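Member of DUF4221 family (Bacteroides vulgatus, PDB 3S9J) is of unknown function but folds as a six-bladed beta-propeller and binds sodium ions. Local coordinates at residues 34-39 and 89-94; 85-90 and 138-143. One frame throughout, in Å; residues are numbered along the deposited sequence. Where two conformers were deposited one is given.

Interaction 1 (34-39 and 89-94); sequences FEENGK and DSQYIL. With GOL (glycerol), chain T.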
ATOM      1  N   PHE A  34     -12.989  -5.020  -2.733  1.00 24.06           N
ATOM      2  CA  PHE A  34     -13.222  -6.422  -3.043  1.00 23.61           C
ATOM      3  C   PHE A  34     -14.652  -6.632  -3.545  1.00 24.96           C
ATOM      4  O   PHE A  34     -15.509  -5.780  -3.356  1.00 25.09           O
ATOM      5  CB  PHE A  34     -12.924  -7.315  -1.840  1.00 21.98           C
ATOM      6  CG  PHE A  34     -13.916  -7.206  -0.719  1.00 23.72           C
ATOM      7  CD1 PHE A  34     -13.819  -6.196   0.207  1.00 21.28           C
ATOM      8  CD2 PHE A  34     -14.924  -8.145  -0.565  1.00 23.36           C
ATOM      9  CE1 PHE A  34     -14.722  -6.077   1.237  1.00 22.97           C
ATOM     10  CE2 PHE A  34     -15.832  -8.054   0.464  1.00 21.80           C
ATOM     11  CZ  PHE A  34     -15.728  -7.015   1.400  1.00 22.25           C
ATOM     12  N   GLU A  35     -14.845  -7.758  -4.222  1.00 24.97           N
ATOM     13  CA  GLU A  35     -16.153  -8.199  -4.672  1.00 26.88           C
ATOM     14  C   GLU A  35     -16.635  -9.366  -3.853  1.00 25.70           C
ATOM     15  O   GLU A  35     -15.852 -10.237  -3.506  1.00 25.99           O
ATOM     16  CB  GLU A  35     -16.077  -8.607  -6.136  1.00 29.98           C
ATOM     17  CG  GLU A  35     -15.664  -7.468  -7.088  1.00 31.59           C
ATOM     18  CD  GLU A  35     -16.687  -7.106  -8.115  1.00 41.50           C
ATOM     19  OE1 GLU A  35     -17.778  -7.714  -8.129  1.00 44.48           O
ATOM     20  OE2 GLU A  35     -16.413  -6.211  -8.940  1.00 35.08           O
ATOM     21  N   GLU A  36     -17.933  -9.361  -3.543  1.00 28.00           N
ATOM     22  CA  GLU A  36     -18.582 -10.442  -2.842  1.00 29.92           C
ATOM     23  C   GLU A  36     -20.066 -10.455  -3.201  1.00 31.48           C
ATOM     24  O   GLU A  36     -20.715  -9.412  -3.265  1.00 30.47           O
ATOM     25  CB  GLU A  36     -18.407 -10.305  -1.338  1.00 27.52           C
ATOM     26  CG  GLU A  36     -18.838 -11.552  -0.553  1.00 28.58           C
ATOM     27  CD  GLU A  36     -18.545 -11.507   0.942  1.00 35.36           C
ATOM     28  OE1 GLU A  36     -17.713 -10.678   1.372  1.00 30.20           O
ATOM     29  OE2 GLU A  36     -19.159 -12.307   1.706  1.00 31.32           O
ATOM     30  N   ASN A  37     -20.589 -11.644  -3.465  1.00 34.79           N
ATOM     31  CA  ASN A  37     -22.003 -11.830  -3.766  1.00 36.39           C
ATOM     32  C   ASN A  37     -22.489 -10.924  -4.901  1.00 34.53           C
ATOM     33  O   ASN A  37     -23.602 -10.427  -4.852  1.00 36.28           O
ATOM     34  CB  ASN A  37     -22.843 -11.572  -2.511  1.00 38.27           C
ATOM     35  CG  ASN A  37     -22.492 -12.510  -1.356  1.00 42.66           C
ATOM     36  OD1 ASN A  37     -22.169 -13.680  -1.567  1.00 46.22           O
ATOM     37  ND2 ASN A  37     -22.558 -11.988  -0.132  1.00 48.31           N
ATOM     38  N   GLY A  38     -21.642 -10.673  -5.894  1.00 31.78           N
ATOM     39  CA  GLY A  38     -22.039  -9.871  -7.061  1.00 33.15           C
ATOM     40  C   GLY A  38     -21.960  -8.357  -6.915  1.00 32.20           C
ATOM     41  O   GLY A  38     -22.374  -7.651  -7.825  1.00 31.53           O
ATOM     42  N   LYS A  39     -21.448  -7.877  -5.768  1.00 30.78           N
ATOM     43  CA  LYS A  39     -21.337  -6.438  -5.489  0.50 31.05           C
ATOM     44  C   LYS A  39     -19.911  -6.082  -5.054  1.00 28.92           C
ATOM     45  O   LYS A  39     -19.148  -6.938  -4.606  1.00 27.06           O
ATOM     46  CB  LYS A  39     -22.322  -6.031  -4.380  0.50 31.46           C
ATOM     47  CG  LYS A  39     -23.746  -5.701  -4.855  0.50 35.95           C
ATOM     48  CD  LYS A  39     -24.728  -5.516  -3.680  0.50 39.62           C
ATOM     49  CE  LYS A  39     -24.206  -4.572  -2.573  0.50 41.88           C
ATOM     50  NZ  LYS A  39     -24.591  -3.128  -2.736  0.50 32.62           N
ATOM     51  N   ASP A  89     -12.585 -12.288   0.113  1.00 25.69           N
ATOM     52  CA  ASP A  89     -13.753 -11.508   0.516  1.00 26.74           C
ATOM     53  C   ASP A  89     -13.851 -11.475   2.027  1.00 26.39           C
ATOM     54  O   ASP A  89     -12.880 -11.814   2.712  1.00 26.40           O
ATOM     55  CB  ASP A  89     -15.018 -12.038  -0.170  1.00 28.28           C
ATOM     56  CG  ASP A  89     -15.344 -13.488   0.185  1.00 31.19           C
ATOM     57  OD1 ASP A  89     -14.966 -13.987   1.244  1.00 29.00           O
ATOM     58  OD2 ASP A  89     -16.008 -14.149  -0.636  1.00 30.51           O
ATOM     59  N   SER A  90     -14.991 -11.060   2.567  1.00 27.49           N
ATOM     60  CA  SER A  90     -15.107 -10.837   4.012  1.00 25.36           C
ATOM     61  C   SER A  90     -15.344 -12.109   4.803  1.00 25.12           C
ATOM     62  O   SER A  90     -15.331 -12.081   6.024  1.00 24.90           O
ATOM     63  CB  SER A  90     -16.233  -9.857   4.312  1.00 27.33           C
ATOM     64  OG  SER A  90     -17.505 -10.410   4.002  1.00 26.79           O
ATOM     65  N   GLN A  91     -15.512 -13.239   4.125  1.00 24.97           N
ATOM     66  CA  GLN A  91     -15.765 -14.499   4.835  1.00 25.98           C
ATOM     67  C   GLN A  91     -14.512 -15.130   5.402  1.00 24.81           C
ATOM     68  O   GLN A  91     -14.581 -15.979   6.315  1.00 24.45           O
ATOM     69  CB  GLN A  91     -16.452 -15.500   3.897  1.00 25.95           C
ATOM     70  CG  GLN A  91     -17.808 -15.023   3.378  1.00 29.26           C
ATOM     71  CD  GLN A  91     -18.760 -14.590   4.489  1.00 31.94           C
ATOM     72  OE1 GLN A  91     -18.948 -15.297   5.474  1.00 29.29           O
ATOM     73  NE2 GLN A  91     -19.345 -13.412   4.337  1.00 28.20           N
ATOM     74  N   TYR A  92     -13.362 -14.716   4.870  1.00 23.20           N
ATOM     75  CA  TYR A  92     -12.063 -15.207   5.299  1.00 22.85           C
ATOM     76  C   TYR A  92     -11.079 -14.094   5.096  1.00 22.79           C
ATOM     77  O   TYR A  92     -10.765 -13.705   3.960  1.00 22.88           O
ATOM     78  CB  TYR A  92     -11.667 -16.421   4.438  1.00 24.97           C
ATOM     79  CG  TYR A  92     -10.329 -17.077   4.835  1.00 24.63           C
ATOM     80  CD1 TYR A  92     -10.252 -17.974   5.891  1.00 25.28           C
ATOM     81  CD2 TYR A  92      -9.171 -16.799   4.127  1.00 29.09           C
ATOM     82  CE1 TYR A  92      -9.040 -18.603   6.234  1.00 27.74           C
ATOM     83  CE2 TYR A  92      -7.950 -17.401   4.471  1.00 29.03           C
ATOM     84  CZ  TYR A  92      -7.902 -18.296   5.513  1.00 26.89           C
ATOM     85  OH  TYR A  92      -6.707 -18.907   5.819  1.00 30.91           O
ATOM     86  N   ILE A  93     -10.674 -13.543   6.229  1.00 22.73           N
ATOM     87  CA  ILE A  93      -9.844 -12.339   6.293  1.00 20.86           C
ATOM     88  C   ILE A  93      -8.540 -12.702   6.988  1.00 21.90           C
ATOM     89  O   ILE A  93      -8.548 -13.387   8.005  1.00 22.06           O
ATOM     90  CB  ILE A  93     -10.575 -11.210   7.074  1.00 20.85           C
ATOM     91  CG1 ILE A  93     -11.741 -10.645   6.247  1.00 23.24           C
ATOM     92  CG2 ILE A  93      -9.575 -10.043   7.479  1.00 18.74           C
ATOM     93  CD1 ILE A  93     -12.813  -9.882   7.103  1.00 23.39           C
ATOM     94  N   LEU A  94      -7.429 -12.217   6.444  1.00 20.47           N
ATOM     95  CA  LEU A  94      -6.130 -12.400   7.060  1.00 21.84           C
ATOM     96  C   LEU A  94      -5.720 -11.083   7.739  1.00 21.23           C
ATOM     97  O   LEU A  94      -5.891 -10.008   7.172  1.00 20.31           O
ATOM     98  CB  LEU A  94      -5.107 -12.829   6.015  1.00 21.65           C
ATOM     99  CG  LEU A  94      -5.237 -14.308   5.585  1.00 23.04           C
ATOM    100  CD1 LEU A  94      -4.382 -14.598   4.345  1.00 29.24           C
ATOM    101  CD2 LEU A  94      -4.850 -15.205   6.770  1.00 28.29           C
TER
HETATM  102  C1  GOL T 418     -22.242  -7.757   2.675  1.00 54.23           C
HETATM  103  O1  GOL T 418     -22.284  -7.261   3.988  1.00 64.30           O
HETATM  104  C2  GOL T 418     -21.049  -8.669   2.426  1.00 45.90           C
HETATM  105  O2  GOL T 418     -20.955  -9.593   3.473  1.00 48.09           O
HETATM  106  C3  GOL T 418     -19.735  -7.921   2.147  1.00 39.67           C
HETATM  107  O3  GOL T 418     -18.785  -8.083   3.179  1.00 35.59           O
HETATM  108  O   HOH W   1     -16.141 -13.600  -3.128  1.00 49.70           O

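Interaction 2 (85-90 and 138-143); sequences RPSPDS and AFIKDS. With FMT (formic acid), chain J.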
ATOM      1  N   ARG A  85      -6.889  -7.970   5.368  1.00 20.41           N
ATOM      2  CA  ARG A  85      -7.207  -8.073   3.972  1.00 21.20           C
ATOM      3  C   ARG A  85      -8.281  -9.104   3.689  1.00 20.01           C
ATOM      4  O   ARG A  85      -8.241 -10.207   4.246  1.00 22.76           O
ATOM      5  CB  ARG A  85      -5.934  -8.454   3.201  1.00 23.16           C
ATOM      6  CG  ARG A  85      -5.414  -9.811   3.537  1.00 24.99           C
ATOM      7  CD  ARG A  85      -4.077 -10.134   2.900  1.00 26.48           C
ATOM      8  NE  ARG A  85      -3.996  -9.948   1.474  1.00 24.41           N
ATOM      9  CZ  ARG A  85      -4.505 -10.742   0.531  1.00 28.35           C
ATOM     10  NH1 ARG A  85      -5.258 -11.812   0.807  1.00 29.90           N
ATOM     11  NH2 ARG A  85      -4.256 -10.461  -0.725  1.00 27.60           N
ATOM     12  N   PRO A  86      -9.217  -8.761   2.802  1.00 22.06           N
ATOM     13  CA  PRO A  86     -10.196  -9.756   2.308  1.00 22.72           C
ATOM     14  C   PRO A  86      -9.438 -10.796   1.510  1.00 24.57           C
ATOM     15  O   PRO A  86      -8.580 -10.439   0.683  1.00 24.44           O
ATOM     16  CB  PRO A  86     -11.124  -8.942   1.416  1.00 24.71           C
ATOM     17  CG  PRO A  86     -10.385  -7.725   1.019  1.00 23.94           C
ATOM     18  CD  PRO A  86      -9.329  -7.469   2.105  1.00 22.87           C
ATOM     19  N   SER A  87      -9.720 -12.072   1.759  1.00 23.53           N
ATOM     20  CA  SER A  87      -8.854 -13.136   1.269  1.00 23.76           C
ATOM     21  C   SER A  87      -9.676 -14.307   0.665  1.00 27.25           C
ATOM     22  O   SER A  87      -9.526 -15.458   1.108  1.00 27.66           O
ATOM     23  CB  SER A  87      -7.959 -13.634   2.402  1.00 26.93           C
ATOM     24  OG  SER A  87      -7.104 -12.603   2.866  1.00 24.25           O
ATOM     25  N   PRO A  88     -10.488 -14.025  -0.372  1.00 28.16           N
ATOM     26  CA  PRO A  88     -10.586 -12.777  -1.160  1.00 26.10           C
ATOM     27  C   PRO A  88     -11.738 -11.860  -0.814  1.00 26.03           C
ATOM     28  O   PRO A  88     -11.851 -10.788  -1.395  1.00 27.88           O
ATOM     29  CB  PRO A  88     -10.794 -13.305  -2.582  1.00 28.11           C
ATOM     30  CG  PRO A  88     -11.652 -14.517  -2.370  1.00 31.34           C
ATOM     31  CD  PRO A  88     -11.139 -15.152  -1.095  1.00 31.12           C
ATOM     32  N   ASP A  89     -12.585 -12.288   0.113  1.00 25.69           N
ATOM     33  CA  ASP A  89     -13.753 -11.508   0.516  1.00 26.74           C
ATOM     34  C   ASP A  89     -13.851 -11.475   2.027  1.00 26.39           C
ATOM     35  O   ASP A  89     -12.880 -11.814   2.712  1.00 26.40           O
ATOM     36  CB  ASP A  89     -15.018 -12.038  -0.170  1.00 28.28           C
ATOM     37  CG  ASP A  89     -15.344 -13.488   0.185  1.00 31.19           C
ATOM     38  OD1 ASP A  89     -14.966 -13.987   1.244  1.00 29.00           O
ATOM     39  OD2 ASP A  89     -16.008 -14.149  -0.636  1.00 30.51           O
ATOM     40  N   SER A  90     -14.991 -11.060   2.567  1.00 27.49           N
ATOM     41  CA  SER A  90     -15.107 -10.837   4.012  1.00 25.36           C
ATOM     42  C   SER A  90     -15.344 -12.109   4.803  1.00 25.12           C
ATOM     43  O   SER A  90     -15.331 -12.081   6.024  1.00 24.90           O
ATOM     44  CB  SER A  90     -16.233  -9.857   4.312  1.00 27.33           C
ATOM     45  OG  SER A  90     -17.505 -10.410   4.002  1.00 26.79           O
ATOM     46  N   ALA A 138      -0.381  -7.671  -0.096  1.00 23.96           N
ATOM     47  CA  ALA A 138      -0.038  -9.096  -0.042  1.00 23.94           C
ATOM     48  C   ALA A 138      -0.722  -9.781  -1.206  1.00 22.80           C
ATOM     49  O   ALA A 138      -1.478  -9.167  -1.971  1.00 23.61           O
ATOM     50  CB  ALA A 138      -0.412  -9.727   1.284  1.00 20.74           C
ATOM     51  N   PHE A 139      -0.461 -11.077  -1.373  1.00 22.19           N
ATOM     52  CA  PHE A 139      -1.151 -11.855  -2.362  1.00 23.97           C
ATOM     53  C   PHE A 139      -1.089 -13.338  -1.953  1.00 25.05           C
ATOM     54  O   PHE A 139      -0.273 -13.740  -1.089  1.00 24.64           O
ATOM     55  CB  PHE A 139      -0.633 -11.623  -3.785  1.00 26.12           C
ATOM     56  CG  PHE A 139       0.839 -11.959  -3.994  1.00 26.21           C
ATOM     57  CD1 PHE A 139       1.823 -11.015  -3.730  1.00 28.13           C
ATOM     58  CD2 PHE A 139       1.230 -13.204  -4.461  1.00 28.47           C
ATOM     59  CE1 PHE A 139       3.173 -11.321  -3.915  1.00 28.73           C
ATOM     60  CE2 PHE A 139       2.593 -13.515  -4.665  1.00 27.64           C
ATOM     61  CZ  PHE A 139       3.549 -12.556  -4.405  1.00 29.56           C
ATOM     62  N   ILE A 140      -2.001 -14.107  -2.508  1.00 27.61           N
ATOM     63  CA  ILE A 140      -2.118 -15.536  -2.166  1.00 26.02           C
ATOM     64  C   ILE A 140      -1.916 -16.335  -3.432  1.00 29.02           C
ATOM     65  O   ILE A 140      -2.582 -16.111  -4.444  1.00 28.46           O
ATOM     66  CB  ILE A 140      -3.454 -15.868  -1.457  1.00 26.52           C
ATOM     67  CG1 ILE A 140      -3.528 -15.119  -0.112  1.00 30.13           C
ATOM     68  CG2 ILE A 140      -3.631 -17.415  -1.222  1.00 27.98           C
ATOM     69  CD1 ILE A 140      -4.806 -15.304   0.670  1.00 32.34           C
ATOM     70  N   LYS A 141      -0.956 -17.251  -3.383  1.00 29.53           N
ATOM     71  CA  LYS A 141      -0.689 -18.160  -4.513  1.00 32.35           C
ATOM     72  C   LYS A 141      -0.510 -19.550  -3.913  1.00 34.43           C
ATOM     73  O   LYS A 141       0.268 -19.719  -2.967  1.00 30.92           O
ATOM     74  CB  LYS A 141       0.559 -17.710  -5.294  1.00 33.79           C
ATOM     75  CG  LYS A 141       0.902 -18.562  -6.541  1.00 43.28           C
ATOM     76  CD  LYS A 141       2.108 -17.989  -7.346  1.00 48.97           C
ATOM     77  CE  LYS A 141       2.381 -18.763  -8.660  1.00 54.56           C
ATOM     78  NZ  LYS A 141       3.498 -18.154  -9.532  1.00 53.18           N
ATOM     79  N   ASP A 142      -1.266 -20.527  -4.430  1.00 37.19           N
ATOM     80  CA  ASP A 142      -1.154 -21.917  -3.983  0.50 38.17           C
ATOM     81  C   ASP A 142      -1.272 -22.029  -2.455  1.00 38.73           C
ATOM     82  O   ASP A 142      -0.465 -22.699  -1.821  1.00 38.27           O
ATOM     83  CB  ASP A 142       0.181 -22.477  -4.466  0.50 40.24           C
ATOM     84  CG  ASP A 142       0.141 -23.967  -4.733  0.50 41.51           C
ATOM     85  OD1 ASP A 142      -0.900 -24.629  -4.502  0.50 39.44           O
ATOM     86  OD2 ASP A 142       1.182 -24.465  -5.199  0.50 41.37           O
ATOM     87  N   SER A 143      -2.262 -21.340  -1.890  1.00 36.11           N
ATOM     88  CA  SER A 143      -2.571 -21.349  -0.452  1.00 35.06           C
ATOM     89  C   SER A 143      -1.426 -20.888   0.488  1.00 30.30           C
ATOM     90  O   SER A 143      -1.378 -21.285   1.653  1.00 28.49           O
ATOM     91  CB  SER A 143      -3.111 -22.731  -0.055  1.00 42.35           C
ATOM     92  OG  SER A 143      -4.359 -22.958  -0.717  1.00 47.85           O
TER
HETATM   93  C   FMT J 408      -6.637 -12.589  -2.488  1.00 44.26           C
HETATM   94  O1  FMT J 408      -6.018 -11.533  -2.677  1.00 46.84           O
HETATM   95  O2  FMT J 408      -6.734 -13.132  -1.382  1.00 37.11           O

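Interaction 1 (34-39 and 89-94)
At a seam between successive blades of the beta-propeller, E36 at the end of strand 31-36 reaches into the type I turn D89-Y92 of the next blade. Its CG stands anti to the backbone N (chi1 -169°), and the extended chain beyond it carries the carboxylate across the seam. OE1 accepts twice: S90 OG, 2.7 Å from OE1, donates to the syn lone pair of that oxygen, whereas S90 N, 3.0 Å from OE1, comes in from above the carboxylate plane. The other oxygen, OE2, takes a fairly straight bond (161°) from Q91 NE2 at 2.9 Å, again through its syn lone pair. An alanine in place of E36 would probably leave the S90 N-H and hydroxyl and the Q91 amide without this acceptor and open a gap beside D89. The carboxylates of E36 and D89 are stacked, and if both are charged they would probably repel each other, which nearby K66, hydrogen-bonded through NZ to S90 OG, may ease. D89 OD1 is itself occupied by Q91 N, 3.0 Å away, in an Asx turn. F34 adds the apolar part: CD2 packs 3.7 Å from D89 CA, and CZ lies 4.1 Å from S90 CB.

Interaction 2 (85-90 and 138-143)
A formic acid molecule, probably from the crystallisation liquor and probably present as formate, sits in the site where R85 faces I140. The guanidinium holds it with two parallel donors: NH1 binds formate O2 at 3.0 Å, in the guanidinium plane and nearly straight (164°), and NH2 binds formate O1 at 2.8 Å. The opposite charge expected of a formate ion would favour this pairing. The arginine chain bends at chi3 (-53°), the torsion that places NE, and NE is bonded to the carbonyl of P137 just before segment 138-143. Within its own segment, NH1 also gives a bond to S87 OG, 2.9 Å away and somewhat tilted from the guanidinium plane. S87 OG in turn donates to R85 O at 3.0 Å, so the serine bridges the two ends of the same arginine and helps to fix the rotation of its head. In the beta-propeller, strands 84-86 and 139-141 are the first strands of consecutive four-stranded blades, and R85 spans the gap between them. Across that gap NH2 makes a weak bond to A138 O at 3.3 Å, and A138 CB packs 3.6 Å from R85 NE. I140 supplies the apolar side: its CD1 lies 3.5 Å from R85 NH1, also touches formate O2, and reaches S87 CB at 4.0 Å. F139 turns the other way, its ring stacking with F146 of its own blade and with Y205 of the following one.

Overall arrangement
Both contacts join neighbouring blades, and the blade of strands 84-86 and 93-97 takes part in each: interaction 1 ties it to the preceding blade, interaction 2 to the following one. They share D89 and S90, and a probable backbone hydrogen bond from R85 N to L94 O couples them within the common sheet. Interaction 2 is the more buried, its centre about 15 Å from that of the chain, against about 19 Å for the partly buried interaction 1. Their chemistry is reversed. Nearer the outside, a carboxylate gathers neutral donors from a turn; deeper in, a guanidinium donates to carbonyls, a serine and a formate beside aliphatic carbons.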